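Local coordinates for protein type I polyketide synthase PikAII (Streptomyces venezuelae, PDB 3QP9) that contains a C2-type ketoreductase domain of a modular polyketide synthase, which probably takes part in epimerization of the growing chain, at residues Leu96-Leu100 with Ala141-Val147; Leu113-Asp117 with Thr129-Thr135; Leu136-Gln140 with Leu358-Ala363; Val175-Arg180 with Gly192-Leu196. All blocks are in the same frame, centred on the assembly; numbering follows the deposited sequence.

Interaction 1: Leu96-Leu100 with Ala141-Val147; sequences LGEAL and ALEDAGV
L96 spans the groove between helix 89-102 and the end of helix 130-144, where its CB and both end methyls find partners. Its CB meets the methyl of A145 at 3.7 Å, while CG2 of V147 flanks it from further off. CG stands anti to the carbonyl carbon (chi1 -65°), which sends the branch across to helix 130-144, where it divides. CD1 settles against the helix backbone, 3.6 Å from N of L142, with the A141 methyl alongside; the short alanine allows this close approach. CD2 instead meets CD2 of L142 at 3.8 Å. Leucine suits this site because its two methyls can serve the backbone and a neighbouring side chain at once. Both helices flank parallel strands in the Rossmann-like N-terminal half of the chain: L96 also touches L53 of strand 51-57, and L142 and V147 touch V110 of strand 109-112. Helix 130-144 stops in a Schellman motif, in which N of V147 bonds to O of L142 at 3.0 Å and N of G146 bonds to O of E143. G146 takes the positive phi of 66° required there, a conformation readily available to a glycine. The turn swings V147 back toward helix 89-102, where its CG2 lies 4.1 Å from CD2 of L100. That same CD2 rests 3.7 Å from O of A145 and makes a similar approach to O of G146, laying an apolar methyl over the exit of the helix. The small A145 brings its methyl within 3.5 Å of N of G97.

Interaction 2: Leu113-Asp117 with Thr129-Thr135; sequences LLAWD and TRGTGAT
The carboxylate of D117 carries the aliphatic base of R130 over one face, with CB of R130 3.6 Å from OD2. CG of D117, anti to the backbone N (chi1 -171°), lays it there. The guanidinium plane is turned 30° from that of the carboxylate, but their charged atoms do not meet: OD1 of D117 bonds to S119 and NE of R130 to the carbonyl of A120. The backbone O of D117 accepts N-H of G131 in the carbonyl plane at 3.0 Å and also the hydroxyl of T129 at 3.0 Å, tilted 15° from that plane. T129 is the N-cap of helix 130-144, and G131 N lies in its first turn, without an earlier helix carbonyl. The loop leaving strand 109-112 thus supplies a helix-start acceptor in this Rossmann-like half. G131 suits the site because its bare CA can sit 3.1 Å from O of L114. One turn on, T135 OG1 bonds back to O of G131 at 2.7 Å, satisfying its buried hydroxyl. L114 directs CD1 onto the helix, 3.4 Å from O of A134 and against the small A134 methyl, its branched apolar chain also touching V55 and P57 of strand 51-57.

Interaction 3: Leu136-Gln140 with Leu358-Ala363; sequences LTLVQ and LAATDA
Two different first torsions bring L136 and Q140, one turn apart on helix 130-144, against the chain at 358-363. In L136 the branch stands anti to the backbone N (chi1 169°), which spreads its methyls along the loop: CD1 meets CD2 of L358 at 3.9 Å, and CD2 lies 3.6 Å from the carbonyl C of D362. In Q140, CG turns beside the backbone N (chi1 -84°) and the chain then extends, carrying the amide to two loop carbonyls. NE2 donates to O of L358 at 2.9 Å and to O of T361 at 2.8 Å. The first acceptor is approached with only a modest tilt from its carbonyl plane; the second is reached from above, 53° out of the plane and not on a lone pair. Glutamine fits here because a single NH2 can serve both backbone acceptors. Just beyond, D362 caps the start of helix 363-386 through OD1 and N of A365, and the methyl of A363 packs loosely by T137. The contact joins the N-terminal, Rossmann-like half to the half that carries 358-363, consistent with the structural and catalytic subdomains of modular ketoreductases. With both NE2 bonds ending on backbone carbonyls, the buried amide of Q140 is probably held in one rotation and ties the loop's turn to the helix without any charge.

Interaction 4: Val175-Arg180 with Gly192-Leu196; sequences VWGMGR and GLIDL
W176 and L193 mark the nearest backbone approach, with their CA atoms 6.7 Å apart. Helix segment 175-180 and strand segment 192-196 run nearly antiparallel, at 160° between their directions, and their axes come within 8.9 Å. CG of W176 stands anti to the carbonyl carbon (chi1 -79°), which swings the indole over the strand. L193 points its CB toward the helix and sets it over one face of the indole: a CH-pi contact 3.5 Å from the centroid of the W176 six-membered ring and 3° off its normal. CD1 lies 3.7 Å from CE3 of W176 and packs near the backbone of G179, a glycine with no side chain in the way; CD2 reaches CG1 of V175 at 4.0 Å. At the indole rim, CZ2 of W176 lies 3.5 Å from N of D195. W176 NE1 and D195 OD2 both bond to the hydroxyl of T155, and D195 OD1 forms a salt bridge with R224. Helix 170-185 thereby covers strand 190-196 within the Rossmann-type beta-alpha-beta unit begun by strand 151-156, whose C153 touches V175 and L193, while I194 faces helix 202-212 on the other side of the strand.

Helix 130-144 carries interactions 1, 2 and 3, respectively near its end, start and middle, whereas interaction 4 belongs to the adjacent helix 170-185. Interaction 1 is only partly buried and without hydrogen bonds across its segments, held by methyl packing; the other three are buried. Interactions 2 and 3 both rely on backbone carbonyls as acceptors, within one half of the chain in the former and between the two halves in the latter. Interaction 4, closest to the chain's centre, trades hydrogen bonds for ring-face packing. M178 of interaction 4 packs its CE on T135 of interaction 2 and its CG on L358 of interaction 3, while L138 of interaction 3 touches L96 and L114.

Interaction 1: Leu96-Leu100 with Ala141-Val147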
loop_
_atom_site.group_PDB
_atom_site.type_symbol
_atom_site.label_atom_id
_atom_site.label_comp_id
_atom_site.label_asym_id
_atom_site.label_seq_id
_atom_site.Cartn_x
_atom_site.Cartn_y
_atom_site.Cartn_z
ATOM N N LEU A 96 17.301 12.925 18.822
ATOM C CA LEU A 96 16.580 14.092 18.293
ATOM C C LEU A 96 16.561 15.331 19.247
ATOM O O LEU A 96 16.849 16.446 18.808
ATOM C CB LEU A 96 15.165 13.724 17.903
ATOM C CG LEU A 96 14.983 12.734 16.739
ATOM C CD1 LEU A 96 13.599 12.064 16.891
ATOM C CD2 LEU A 96 15.200 13.385 15.325
ATOM N N GLY A 97 16.163 15.126 20.504
ATOM C CA GLY A 97 16.206 16.176 21.548
ATOM C C GLY A 97 17.595 16.805 21.646
ATOM O O GLY A 97 17.737 18.052 21.698
ATOM N N GLU A 98 18.639 15.978 21.651
ATOM C CA GLU A 98 20.012 16.519 21.576
ATOM C C GLU A 98 20.248 17.393 20.329
ATOM O O GLU A 98 20.858 18.475 20.396
ATOM C CB GLU A 98 21.039 15.377 21.696
ATOM C CG GLU A 98 22.480 15.651 21.185
ATOM C CD GLU A 98 23.563 14.714 21.853
ATOM O OE1 GLU A 98 24.748 14.753 21.421
ATOM O OE2 GLU A 98 23.235 13.948 22.803
ATOM N N ALA A 99 19.736 16.949 19.176
ATOM C CA ALA A 99 19.954 17.684 17.945
ATOM C C ALA A 99 19.151 18.957 17.959
ATOM O O ALA A 99 19.588 19.946 17.387
ATOM C CB ALA A 99 19.533 16.833 16.721
ATOM N N LEU A 100 17.969 18.918 18.597
ATOM C CA LEU A 100 17.064 20.069 18.642
ATOM C C LEU A 100 17.602 21.099 19.651
ATOM O O LEU A 100 17.591 22.311 19.356
ATOM C CB LEU A 100 15.598 19.657 18.905
ATOM C CG LEU A 100 14.457 20.686 18.815
ATOM C CD1 LEU A 100 14.118 21.241 17.424
ATOM C CD2 LEU A 100 13.195 20.186 19.493
ATOM N N ALA A 141 9.099 9.085 17.841
ATOM C CA ALA A 141 10.215 9.683 18.565
ATOM C C ALA A 141 10.336 11.198 18.331
ATOM O O ALA A 141 10.705 11.942 19.243
ATOM C CB ALA A 141 11.478 8.992 18.233
ATOM N N LEU A 142 10.043 11.660 17.101
ATOM C CA LEU A 142 9.880 13.116 16.853
ATOM C C LEU A 142 8.931 13.818 17.864
ATOM O O LEU A 142 9.233 14.892 18.389
ATOM C CB LEU A 142 9.376 13.345 15.411
ATOM C CG LEU A 142 10.495 13.095 14.368
ATOM C CD1 LEU A 142 9.882 13.013 12.951
ATOM C CD2 LEU A 142 11.619 14.144 14.427
ATOM N N GLU A 143 7.781 13.214 18.121
ATOM C CA GLU A 143 6.839 13.768 19.081
ATOM C C GLU A 143 7.412 13.647 20.499
ATOM O O GLU A 143 7.261 14.581 21.259
ATOM C CB GLU A 143 5.456 13.112 18.991
ATOM C CG GLU A 143 4.350 13.964 19.646
ATOM C CD GLU A 143 2.935 13.364 19.544
ATOM O OE1 GLU A 143 1.958 14.163 19.586
ATOM O OE2 GLU A 143 2.788 12.110 19.436
ATOM N N ASP A 144 8.112 12.553 20.826
ATOM C CA ASP A 144 8.731 12.405 22.180
ATOM C C ASP A 144 9.803 13.460 22.418
ATOM O O ASP A 144 9.968 13.914 23.541
ATOM C CB ASP A 144 9.410 11.058 22.403
ATOM C CG ASP A 144 8.487 9.877 22.236
ATOM O OD1 ASP A 144 9.043 8.774 21.919
ATOM O OD2 ASP A 144 7.242 10.030 22.407
ATOM N N ALA A 145 10.574 13.789 21.379
ATOM C CA ALA A 145 11.544 14.866 21.467
ATOM C C ALA A 145 11.006 16.329 21.294
ATOM O O ALA A 145 11.785 17.295 21.368
ATOM C CB ALA A 145 12.679 14.599 20.496
ATOM N N GLY A 146 9.705 16.472 21.002
ATOM C CA GLY A 146 9.077 17.782 20.778
ATOM C C GLY A 146 9.525 18.579 19.549
ATOM O O GLY A 146 9.491 19.813 19.571
ATOM N N VAL A 147 9.938 17.856 18.480
ATOM C CA VAL A 147 10.300 18.436 17.171
ATOM C C VAL A 147 9.011 18.705 16.464
ATOM O O VAL A 147 8.271 17.775 16.159
ATOM C CB VAL A 147 11.170 17.460 16.300
ATOM C CG1 VAL A 147 11.575 18.109 14.964
ATOM C CG2 VAL A 147 12.428 17.035 17.059
#

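Interaction 2: Leu113-Asp117 with Thr129-Thr135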
loop_
_atom_site.group_PDB
_atom_site.type_symbol
_atom_site.label_atom_id
_atom_site.label_comp_id
_atom_site.label_asym_id
_atom_site.label_seq_id
_atom_site.Cartn_x
_atom_site.Cartn_y
_atom_site.Cartn_z
ATOM N N LEU A 113 15.754 9.456 5.546
ATOM C CA LEU A 113 16.162 8.471 4.500
ATOM C C LEU A 113 15.986 7.024 5.011
ATOM O O LEU A 113 16.598 6.109 4.447
ATOM C CB LEU A 113 17.627 8.741 4.019
ATOM C CG LEU A 113 17.947 10.184 3.579
ATOM C CD1 LEU A 113 19.374 10.285 2.981
ATOM C CD2 LEU A 113 16.948 10.733 2.516
ATOM N N LEU A 114 15.228 6.816 6.087
ATOM C CA LEU A 114 15.198 5.477 6.761
ATOM C C LEU A 114 14.628 4.365 5.887
ATOM O O LEU A 114 14.993 3.211 6.046
ATOM C CB LEU A 114 14.424 5.473 8.101
ATOM C CG LEU A 114 15.054 6.331 9.231
ATOM C CD1 LEU A 114 14.115 6.401 10.419
ATOM C CD2 LEU A 114 16.465 5.711 9.646
ATOM N N ALA A 115 13.752 4.727 4.952
ATOM C CA ALA A 115 13.133 3.707 4.079
ATOM C C ALA A 115 14.174 2.997 3.189
ATOM O O ALA A 115 13.923 1.866 2.732
ATOM C CB ALA A 115 12.005 4.391 3.244
ATOM N N TRP A 116 15.342 3.636 3.000
ATOM C CA TRP A 116 16.371 3.080 2.132
ATOM C C TRP A 116 16.978 1.837 2.716
ATOM O O TRP A 116 17.564 1.063 1.977
ATOM C CB TRP A 116 17.494 4.056 1.786
ATOM C CG TRP A 116 17.003 5.250 1.071
ATOM C CD1 TRP A 116 15.696 5.565 0.756
ATOM C CD2 TRP A 116 17.803 6.308 0.590
ATOM N NE1 TRP A 116 15.653 6.791 0.095
ATOM C CE2 TRP A 116 16.940 7.260 0.002
ATOM C CE3 TRP A 116 19.167 6.566 0.629
ATOM C CZ2 TRP A 116 17.407 8.438 -0.533
ATOM C CZ3 TRP A 116 19.628 7.756 0.102
ATOM C CH2 TRP A 116 18.760 8.643 -0.526
ATOM N N ASP A 117 16.776 1.632 4.012
ATOM C CA ASP A 117 17.215 0.423 4.630
ATOM C C ASP A 117 16.254 -0.740 4.315
ATOM O O ASP A 117 15.306 -1.012 5.038
ATOM C CB ASP A 117 17.405 0.604 6.137
ATOM C CG ASP A 117 18.085 -0.628 6.806
ATOM O OD1 ASP A 117 18.278 -1.680 6.150
ATOM O OD2 ASP A 117 18.473 -0.516 7.991
ATOM N N THR A 129 10.825 -4.602 6.402
ATOM C CA THR A 129 12.301 -4.315 6.453
ATOM C C THR A 129 12.651 -3.465 7.663
ATOM O O THR A 129 11.749 -2.975 8.361
ATOM C CB THR A 129 12.876 -3.587 5.177
ATOM O OG1 THR A 129 12.541 -2.201 5.188
ATOM C CG2 THR A 129 12.424 -4.234 3.862
ATOM N N ARG A 130 13.946 -3.284 7.935
ATOM C CA ARG A 130 14.331 -2.506 9.129
ATOM C C ARG A 130 13.893 -1.059 8.947
ATOM O O ARG A 130 13.442 -0.400 9.881
ATOM C CB ARG A 130 15.822 -2.597 9.339
ATOM C CG ARG A 130 16.267 -3.955 9.950
ATOM C CD ARG A 130 17.771 -3.903 10.365
ATOM N NE ARG A 130 18.437 -5.225 10.318
ATOM C CZ ARG A 130 19.517 -5.578 11.028
ATOM N NH1 ARG A 130 20.022 -6.803 10.906
ATOM N NH2 ARG A 130 20.087 -4.722 11.862
ATOM N N GLY A 131 14.014 -0.587 7.704
ATOM C CA GLY A 131 13.506 0.746 7.303
ATOM C C GLY A 131 12.026 0.988 7.555
ATOM O O GLY A 131 11.652 2.106 7.880
ATOM N N THR A 132 11.192 -0.042 7.380
ATOM C CA THR A 132 9.769 0.029 7.715
ATOM C C THR A 132 9.543 0.344 9.230
ATOM O O THR A 132 8.758 1.256 9.588
ATOM C CB THR A 132 9.032 -1.279 7.358
ATOM O OG1 THR A 132 9.538 -1.842 6.119
ATOM C CG2 THR A 132 7.525 -1.029 7.181
ATOM N N GLY A 133 10.174 -0.474 10.083
ATOM C CA GLY A 133 10.124 -0.311 11.569
ATOM C C GLY A 133 10.692 1.017 11.978
ATOM O O GLY A 133 10.044 1.771 12.683
ATOM N N ALA A 134 11.913 1.302 11.521
ATOM C CA ALA A 134 12.644 2.550 11.827
ATOM C C ALA A 134 11.845 3.812 11.484
ATOM O O ALA A 134 11.809 4.752 12.260
ATOM C CB ALA A 134 13.952 2.576 11.127
ATOM N N THR A 135 11.166 3.824 10.333
ATOM C CA THR A 135 10.329 4.983 9.965
ATOM C C THR A 135 9.200 5.184 10.950
ATOM O O THR A 135 8.876 6.346 11.375
ATOM C CB THR A 135 9.670 4.742 8.607
ATOM O OG1 THR A 135 10.703 4.640 7.621
ATOM C CG2 THR A 135 8.698 5.921 8.290
#

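Interaction 3: Leu136-Gln140 with Leu358-Ala363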
loop_
_atom_site.group_PDB
_atom_site.type_symbol
_atom_site.label_atom_id
_atom_site.label_comp_id
_atom_site.label_asym_id
_atom_site.label_seq_id
_atom_site.Cartn_x
_atom_site.Cartn_y
_atom_site.Cartn_z
ATOM N N LEU A 136 8.570 4.078 11.324
ATOM C CA LEU A 136 7.504 4.182 12.360
ATOM C C LEU A 136 8.084 4.759 13.662
ATOM O O LEU A 136 7.514 5.671 14.339
ATOM C CB LEU A 136 6.859 2.812 12.647
ATOM C CG LEU A 136 5.933 2.864 13.910
ATOM C CD1 LEU A 136 4.780 3.824 13.798
ATOM C CD2 LEU A 136 5.426 1.495 14.416
ATOM N N THR A 137 9.268 4.263 13.982
ATOM C CA THR A 137 9.907 4.675 15.243
ATOM C C THR A 137 10.217 6.152 15.243
ATOM O O THR A 137 10.100 6.862 16.280
ATOM C CB THR A 137 11.140 3.788 15.464
ATOM O OG1 THR A 137 10.644 2.458 15.612
ATOM C CG2 THR A 137 11.907 4.177 16.774
ATOM N N LEU A 138 10.589 6.644 14.081
ATOM C CA LEU A 138 10.925 8.050 13.914
ATOM C C LEU A 138 9.715 8.965 14.070
ATOM O O LEU A 138 9.841 10.003 14.682
ATOM C CB LEU A 138 11.668 8.299 12.602
ATOM C CG LEU A 138 11.977 9.762 12.276
ATOM C CD1 LEU A 138 13.051 10.294 13.229
ATOM C CD2 LEU A 138 12.408 9.920 10.873
ATOM N N VAL A 139 8.546 8.543 13.580
ATOM C CA VAL A 139 7.305 9.329 13.653
ATOM C C VAL A 139 6.932 9.500 15.144
ATOM O O VAL A 139 6.340 10.523 15.565
ATOM C CB VAL A 139 6.168 8.569 13.003
ATOM C CG1 VAL A 139 4.823 9.200 13.350
ATOM C CG2 VAL A 139 6.350 8.501 11.490
ATOM N N GLN A 140 7.221 8.458 15.899
ATOM C CA GLN A 140 6.836 8.428 17.309
ATOM C C GLN A 140 7.807 9.284 18.112
ATOM O O GLN A 140 7.385 10.098 18.928
ATOM C CB GLN A 140 6.933 6.996 17.824
ATOM C CG GLN A 140 5.730 6.149 17.551
ATOM C CD GLN A 140 5.952 4.675 17.780
ATOM O OE1 GLN A 140 7.089 4.168 17.956
ATOM N NE2 GLN A 140 4.849 3.971 17.809
ATOM N N LEU A 358 -0.922 5.177 15.160
ATOM C CA LEU A 358 0.540 5.012 15.069
ATOM C C LEU A 358 1.237 5.267 16.409
ATOM O O LEU A 358 2.173 4.536 16.741
ATOM C CB LEU A 358 1.188 5.842 13.954
ATOM C CG LEU A 358 0.773 5.419 12.521
ATOM C CD1 LEU A 358 1.036 6.515 11.463
ATOM C CD2 LEU A 358 1.335 4.039 12.020
ATOM N N ALA A 359 0.782 6.278 17.151
ATOM C CA ALA A 359 1.390 6.641 18.462
ATOM C C ALA A 359 1.360 5.464 19.414
ATOM O O ALA A 359 2.257 5.323 20.255
ATOM C CB ALA A 359 0.702 7.842 19.100
ATOM N N ALA A 360 0.352 4.610 19.251
ATOM C CA ALA A 360 0.085 3.539 20.223
ATOM C C ALA A 360 0.662 2.182 19.839
ATOM O O ALA A 360 0.808 1.326 20.689
ATOM C CB ALA A 360 -1.425 3.442 20.539
ATOM N N THR A 361 1.008 1.987 18.560
ATOM C CA THR A 361 1.626 0.742 18.139
ATOM C C THR A 361 3.136 0.766 18.325
ATOM O O THR A 361 3.681 1.684 18.924
ATOM C CB THR A 361 1.364 0.399 16.652
ATOM O OG1 THR A 361 0.203 1.078 16.152
ATOM C CG2 THR A 361 1.151 -1.059 16.553
ATOM N N ASP A 362 3.794 -0.269 17.820
ATOM C CA ASP A 362 5.236 -0.403 17.884
ATOM C C ASP A 362 5.692 -1.269 16.710
ATOM O O ASP A 362 4.852 -1.904 16.075
ATOM C CB ASP A 362 5.704 -0.979 19.249
ATOM C CG ASP A 362 5.147 -2.393 19.541
ATOM O OD1 ASP A 362 5.286 -3.291 18.712
ATOM O OD2 ASP A 362 4.600 -2.627 20.635
ATOM N N ALA A 363 7.000 -1.287 16.446
ATOM C CA ALA A 363 7.592 -1.913 15.276
ATOM C C ALA A 363 7.285 -3.387 15.117
ATOM O O ALA A 363 7.198 -3.847 13.981
ATOM C CB ALA A 363 9.108 -1.666 15.190
#

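Interaction 4: Val175-Arg180 with Gly192-Leu196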
loop_
_atom_site.group_PDB
_atom_site.type_symbol
_atom_site.label_atom_id
_atom_site.label_comp_id
_atom_site.label_asym_id
_atom_site.label_seq_id
_atom_site.Cartn_x
_atom_site.Cartn_y
_atom_site.Cartn_z
ATOM N N VAL A 175 6.058 2.396 3.386
ATOM C CA VAL A 175 6.172 3.686 4.029
ATOM C C VAL A 175 5.159 4.713 3.508
ATOM O O VAL A 175 4.620 5.532 4.269
ATOM C CB VAL A 175 7.582 4.198 3.877
ATOM C CG1 VAL A 175 7.637 5.692 4.204
ATOM C CG2 VAL A 175 8.461 3.345 4.757
ATOM N N TRP A 176 4.865 4.657 2.229
ATOM C CA TRP A 176 3.803 5.523 1.661
ATOM C C TRP A 176 2.489 5.162 2.294
ATOM O O TRP A 176 1.668 6.047 2.636
ATOM C CB TRP A 176 3.690 5.402 0.098
ATOM C CG TRP A 176 4.787 6.210 -0.611
ATOM C CD1 TRP A 176 6.154 5.942 -0.582
ATOM C CD2 TRP A 176 4.661 7.426 -1.344
ATOM N NE1 TRP A 176 6.828 6.866 -1.280
ATOM C CE2 TRP A 176 5.955 7.790 -1.757
ATOM C CE3 TRP A 176 3.558 8.251 -1.712
ATOM C CZ2 TRP A 176 6.223 8.945 -2.515
ATOM C CZ3 TRP A 176 3.814 9.340 -2.484
ATOM C CH2 TRP A 176 5.146 9.714 -2.880
ATOM N N GLY A 177 2.208 3.877 2.424
ATOM C CA GLY A 177 0.885 3.527 2.978
ATOM C C GLY A 177 0.736 4.046 4.401
ATOM O O GLY A 177 -0.297 4.635 4.791
ATOM N N MET A 178 1.779 3.805 5.208
ATOM C CA MET A 178 1.706 4.239 6.607
ATOM C C MET A 178 1.741 5.777 6.699
ATOM O O MET A 178 1.031 6.359 7.536
ATOM C CB MET A 178 2.923 3.681 7.348
ATOM C CG MET A 178 2.965 4.087 8.838
ATOM S SD MET A 178 4.388 3.129 9.445
ATOM C CE MET A 178 5.633 4.316 9.073
ATOM N N GLY A 179 2.562 6.392 5.840
ATOM C CA GLY A 179 2.725 7.882 5.745
ATOM C C GLY A 179 1.451 8.639 5.501
ATOM O O GLY A 179 1.213 9.697 6.118
ATOM N N ARG A 180 0.630 8.202 4.556
ATOM C CA ARG A 180 -0.688 8.848 4.422
ATOM C C ARG A 180 -1.476 8.814 5.692
ATOM O O ARG A 180 -2.236 9.742 5.971
ATOM C CB ARG A 180 -1.497 8.172 3.322
ATOM C CG ARG A 180 -0.832 8.437 1.926
ATOM C CD ARG A 180 -1.783 7.742 0.828
ATOM N NE ARG A 180 -1.442 6.317 0.584
ATOM C CZ ARG A 180 -0.499 5.913 -0.260
ATOM N NH1 ARG A 180 0.249 6.787 -0.937
ATOM N NH2 ARG A 180 -0.234 4.607 -0.354
ATOM N N GLY A 192 5.537 15.317 4.176
ATOM C CA GLY A 192 5.066 14.541 2.979
ATOM C C GLY A 192 5.878 13.372 2.580
ATOM O O GLY A 192 6.753 12.981 3.284
ATOM N N LEU A 193 5.678 12.921 1.313
ATOM C CA LEU A 193 6.315 11.728 0.856
ATOM C C LEU A 193 6.850 12.076 -0.471
ATOM O O LEU A 193 6.197 12.788 -1.214
ATOM C CB LEU A 193 5.303 10.596 0.702
ATOM C CG LEU A 193 4.778 9.933 1.959
ATOM C CD1 LEU A 193 3.315 9.312 1.833
ATOM C CD2 LEU A 193 5.807 8.767 2.395
ATOM N N ILE A 194 8.079 11.668 -0.754
ATOM C CA ILE A 194 8.698 11.980 -2.032
ATOM C C ILE A 194 9.367 10.751 -2.533
ATOM O O ILE A 194 10.185 10.211 -1.825
ATOM C CB ILE A 194 9.741 13.071 -1.893
ATOM C CG1 ILE A 194 9.114 14.322 -1.276
ATOM C CG2 ILE A 194 10.415 13.317 -3.287
ATOM C CD1 ILE A 194 10.068 15.437 -0.914
ATOM N N ASP A 195 9.124 10.346 -3.800
ATOM C CA ASP A 195 9.811 9.149 -4.303
ATOM C C ASP A 195 10.793 9.539 -5.409
ATOM O O ASP A 195 10.384 10.146 -6.386
ATOM C CB ASP A 195 8.771 8.167 -4.871
ATOM C CG ASP A 195 9.388 6.859 -5.349
ATOM O OD1 ASP A 195 9.345 6.629 -6.590
ATOM O OD2 ASP A 195 10.002 6.163 -4.500
ATOM N N LEU A 196 12.056 9.154 -5.247
ATOM C CA LEU A 196 13.148 9.480 -6.150
ATOM C C LEU A 196 13.172 8.374 -7.137
ATOM O O LEU A 196 12.545 7.361 -6.897
ATOM C CB LEU A 196 14.485 9.588 -5.395
ATOM C CG LEU A 196 14.502 10.804 -4.470
ATOM C CD1 LEU A 196 15.711 10.783 -3.541
ATOM C CD2 LEU A 196 14.449 12.144 -5.194
#